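Local atomic coordinates of putative cell wall hydrolase phosphatase-associated protein (Clostridioides difficile, PDB entry 7CFL), a protein that is an autolysin whose NlpC/P60 catalytic domain, the part in this chain, probably acts as a cysteine endopeptidase on the bacterial cell wall. Residues N72-R77 and Y131-R136. Residues are numbered along the deposited sequence.
Sequences NRGDLR and YVNARR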
ATOM      1  N   ASN A  72       0.513  11.967  -9.619  1.00 24.61           N
ATOM      2  CA  ASN A  72       0.871  13.041  -8.653  1.00 24.45           C
ATOM      3  C   ASN A  72       0.058  12.846  -7.366  1.00 21.78           C
ATOM      4  O   ASN A  72      -1.111  12.509  -7.457  1.00 23.58           O
ATOM      5  CB  ASN A  72       0.621  14.442  -9.225  1.00 28.72           C
ATOM      6  CG  ASN A  72       1.660  14.852 -10.241  1.00 30.23           C
ATOM      7  OD1 ASN A  72       1.325  15.151 -11.385  1.00 45.36           O
ATOM      8  ND2 ASN A  72       2.919  14.857  -9.837  1.00 39.14           N
ATOM      9  N   ARG A  73       0.609  13.251  -6.226  1.00 27.07           N
ATOM     10  CA  ARG A  73      -0.066  13.096  -4.907  0.60 24.65           C
ATOM     11  C   ARG A  73      -1.403  13.863  -4.928  1.00 23.42           C
ATOM     12  O   ARG A  73      -2.315  13.415  -4.300  1.00 24.76           O
ATOM     13  CB  ARG A  73       0.861  13.551  -3.776  1.00 30.27           C
ATOM     14  CG  ARG A  73       0.242  13.477  -2.384  1.00 29.43           C
ATOM     15  CD  ARG A  73       1.234  13.868  -1.307  1.00 33.63           C
ATOM     16  NE  ARG A  73       0.630  13.985   0.011  1.00 35.66           N
ATOM     17  CZ  ARG A  73       1.307  14.052   1.162  1.00 36.84           C
ATOM     18  NH1 ARG A  73       2.635  14.037   1.175  1.00 37.23           N
ATOM     19  NH2 ARG A  73       0.642  14.114   2.306  1.00 35.85           N
ATOM     20  N   GLY A  74      -1.522  15.025  -5.609  1.00 28.36           N
ATOM     21  CA  GLY A  74      -2.813  15.739  -5.680  1.00 27.13           C
ATOM     22  C   GLY A  74      -3.894  15.046  -6.523  1.00 28.23           C
ATOM     23  O   GLY A  74      -5.073  15.446  -6.402  1.00 31.62           O
ATOM     24  N   ASP A  75      -3.538  14.057  -7.352  1.00 25.66           N
ATOM     25  CA  ASP A  75      -4.423  13.341  -8.319  1.00 24.31           C
ATOM     26  C   ASP A  75      -4.717  11.908  -7.842  1.00 23.71           C
ATOM     27  O   ASP A  75      -5.242  11.119  -8.656  1.00 24.63           O
ATOM     28  CB  ASP A  75      -3.761  13.259  -9.697  1.00 28.15           C
ATOM     29  CG  ASP A  75      -4.670  12.805 -10.836  1.00 41.04           C
ATOM     30  OD1 ASP A  75      -4.303  11.769 -11.505  1.00 35.69           O
ATOM     31  OD2 ASP A  75      -5.729  13.486 -11.063  1.00 36.08           O
ATOM     32  N   LEU A  76      -4.398  11.552  -6.598  1.00 24.59           N
ATOM     33  CA  LEU A  76      -4.659  10.170  -6.083  1.00 19.95           C
ATOM     34  C   LEU A  76      -6.141   9.822  -6.216  1.00 22.04           C
ATOM     35  O   LEU A  76      -7.001  10.668  -5.879  1.00 24.44           O
ATOM     36  CB  LEU A  76      -4.218  10.084  -4.630  1.00 19.49           C
ATOM     37  CG  LEU A  76      -2.714   9.955  -4.419  1.00 24.23           C
ATOM     38  CD1 LEU A  76      -2.352  10.107  -2.948  1.00 25.56           C
ATOM     39  CD2 LEU A  76      -2.223   8.607  -4.923  1.00 25.03           C
ATOM     40  N   ARG A  77      -6.406   8.577  -6.626  1.00 26.42           N
ATOM     41  CA  ARG A  77      -7.745   7.972  -6.806  1.00 24.93           C
ATOM     42  C   ARG A  77      -7.762   6.690  -5.971  1.00 22.28           C
ATOM     43  O   ARG A  77      -6.661   6.138  -5.783  1.00 20.74           O
ATOM     44  CB  ARG A  77      -8.009   7.557  -8.258  1.00 25.35           C
ATOM     45  CG  ARG A  77      -8.300   8.702  -9.216  1.00 36.04           C
ATOM     46  CD  ARG A  77      -8.649   8.059 -10.546  1.00 41.68           C
ATOM     47  NE  ARG A  77      -8.441   8.923 -11.692  1.00 48.51           N
ATOM     48  CZ  ARG A  77      -8.544   8.523 -12.959  1.00 58.35           C
ATOM     49  NH1 ARG A  77      -8.345   9.388 -13.939  1.00 60.03           N
ATOM     50  NH2 ARG A  77      -8.839   7.263 -13.247  1.00 65.33           N
ATOM     51  N   TYR A 131       6.420  10.324   2.105  1.00 27.66           N
ATOM     52  CA  TYR A 131       5.758  10.090   0.795  1.00 28.96           C
ATOM     53  C   TYR A 131       6.788  10.223  -0.330  1.00 26.78           C
ATOM     54  O   TYR A 131       7.497  11.271  -0.396  1.00 26.51           O
ATOM     55  CB  TYR A 131       4.588  11.050   0.589  1.00 26.86           C
ATOM     56  CG  TYR A 131       3.857  10.870  -0.710  1.00 25.88           C
ATOM     57  CD1 TYR A 131       2.658  10.177  -0.761  1.00 24.59           C
ATOM     58  CD2 TYR A 131       4.341  11.413  -1.899  1.00 26.81           C
ATOM     59  CE1 TYR A 131       1.996   9.961  -1.953  1.00 25.56           C
ATOM     60  CE2 TYR A 131       3.693  11.191  -3.102  1.00 24.19           C
ATOM     61  CZ  TYR A 131       2.502  10.490  -3.129  1.00 25.82           C
ATOM     62  OH  TYR A 131       1.828  10.295  -4.301  1.00 25.38           O
ATOM     63  N   VAL A 132       6.831   9.225  -1.224  1.00 25.74           N
ATOM     64  CA  VAL A 132       7.768   9.213  -2.389  1.00 27.44           C
ATOM     65  C   VAL A 132       6.992   9.464  -3.682  1.00 23.30           C
ATOM     66  O   VAL A 132       7.300  10.471  -4.371  1.00 26.20           O
ATOM     67  CB  VAL A 132       8.618   7.935  -2.468  1.00 29.09           C
ATOM     68  CG1 VAL A 132       9.440   7.904  -3.761  1.00 31.36           C
ATOM     69  CG2 VAL A 132       9.515   7.814  -1.243  1.00 29.25           C
ATOM     70  N   ASN A 133       6.069   8.585  -4.030  1.00 22.91           N
ATOM     71  CA  ASN A 133       5.363   8.562  -5.327  1.00 21.58           C
ATOM     72  C   ASN A 133       4.112   7.690  -5.217  1.00 23.45           C
ATOM     73  O   ASN A 133       3.823   7.113  -4.131  1.00 21.77           O
ATOM     74  CB  ASN A 133       6.271   8.120  -6.478  1.00 22.03           C
ATOM     75  CG  ASN A 133       6.572   6.635  -6.565  1.00 23.61           C
ATOM     76  OD1 ASN A 133       6.423   5.903  -5.591  1.00 26.63           O
ATOM     77  ND2 ASN A 133       7.018   6.210  -7.732  1.00 27.26           N
ATOM     78  N   ALA A 134       3.409   7.582  -6.333  1.00 20.87           N
ATOM     79  CA  ALA A 134       2.171   6.811  -6.439  1.00 22.03           C
ATOM     80  C   ALA A 134       2.111   6.184  -7.821  1.00 19.75           C
ATOM     81  O   ALA A 134       2.711   6.735  -8.757  1.00 20.93           O
ATOM     82  CB  ALA A 134       1.018   7.710  -6.138  1.00 21.27           C
ATOM     83  N   ARG A 135       1.386   5.080  -7.940  1.00 18.92           N
ATOM     84  CA  ARG A 135       1.187   4.349  -9.204  1.00 19.93           C
ATOM     85  C   ARG A 135      -0.267   3.879  -9.322  1.00 22.07           C
ATOM     86  O   ARG A 135      -0.859   3.426  -8.301  1.00 22.15           O
ATOM     87  CB  ARG A 135       2.117   3.141  -9.285  1.00 22.03           C
ATOM     88  CG  ARG A 135       3.591   3.477  -9.343  1.00 19.25           C
ATOM     89  CD  ARG A 135       3.987   4.029 -10.687  1.00 22.68           C
ATOM     90  NE  ARG A 135       5.409   4.294 -10.698  1.00 24.64           N
ATOM     91  CZ  ARG A 135       6.074   4.857 -11.714  1.00 25.56           C
ATOM     92  NH1 ARG A 135       5.467   5.139 -12.853  1.00 22.39           N
ATOM     93  NH2 ARG A 135       7.371   5.055 -11.612  1.00 24.90           N
ATOM     94  N   ARG A 136      -0.806   4.009 -10.535  1.00 19.71           N
ATOM     95  CA  ARG A 136      -2.149   3.546 -10.941  1.00 21.16           C
ATOM     96  C   ARG A 136      -1.951   2.242 -11.719  1.00 22.19           C
ATOM     97  O   ARG A 136      -1.180   2.232 -12.701  1.00 21.26           O
ATOM     98  CB  ARG A 136      -2.873   4.635 -11.735  1.00 22.26           C
ATOM     99  CG  ARG A 136      -4.318   4.277 -12.034  1.00 21.89           C
ATOM    100  CD  ARG A 136      -5.052   5.535 -12.464  1.00 23.38           C
ATOM    101  NE  ARG A 136      -5.019   6.445 -11.332  1.00 24.21           N
ATOM    102  CZ  ARG A 136      -4.974   7.777 -11.406  1.00 23.68           C
ATOM    103  NH1 ARG A 136      -4.934   8.398 -12.570  1.00 30.71           N
ATOM    104  NH2 ARG A 136      -4.937   8.489 -10.300  1.00 23.08           N
TER
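One face of an inner strand can be covered by a loop that is held by side chains instead of backbone pairing, and the strand 131-136 illustrates this with the loop 72-77, whose first four residues form a turn closed by the bond from D75 N to N72 O (2.9 Å). At the start of the strand, Y131 lays its ring beneath the extended side chain of R73. R73 CD sits 3.8 Å from the ring centroid of Y131, almost exactly on the ring normal, a CH-pi contact, while Y131 OH comes within 3.4 Å of R73 CB. The all-trans R73 thus spans the ring and carries its guanidinium beyond it to hydrogen-bond N123 and S128. N133 turns its CA-CB bond away from the loop and hydrogen-bonds S65. Further along, A134 supplies a small apolar surface: its CB meets L76 CD2 at 3.6 Å, and L76 CD1 also reaches Y131 CE1 at 4.5 Å, so the leucine bridges the two. R135, again directed away, bonds the backbone oxygen of S65. R136 ends the strand with the polar part of the contact. R136 NH2 makes a weak hydrogen bond to D75 O (3.1 Å) and a salt bridge to D75 OD1 (3.6 Å). The R77 guanidinium stacks flat on that of R136, centres 4.0 Å apart and planes at 11°; D75 and D80, another salt-bridge partner of R136, supply negative charge beside these like-charged groups. In this NlpC/P60 domain, strand 131-136 runs antiparallel between strands 69-71 and 81-84, and the loop packs over one face of it within the connection from 69-71 to 81-84.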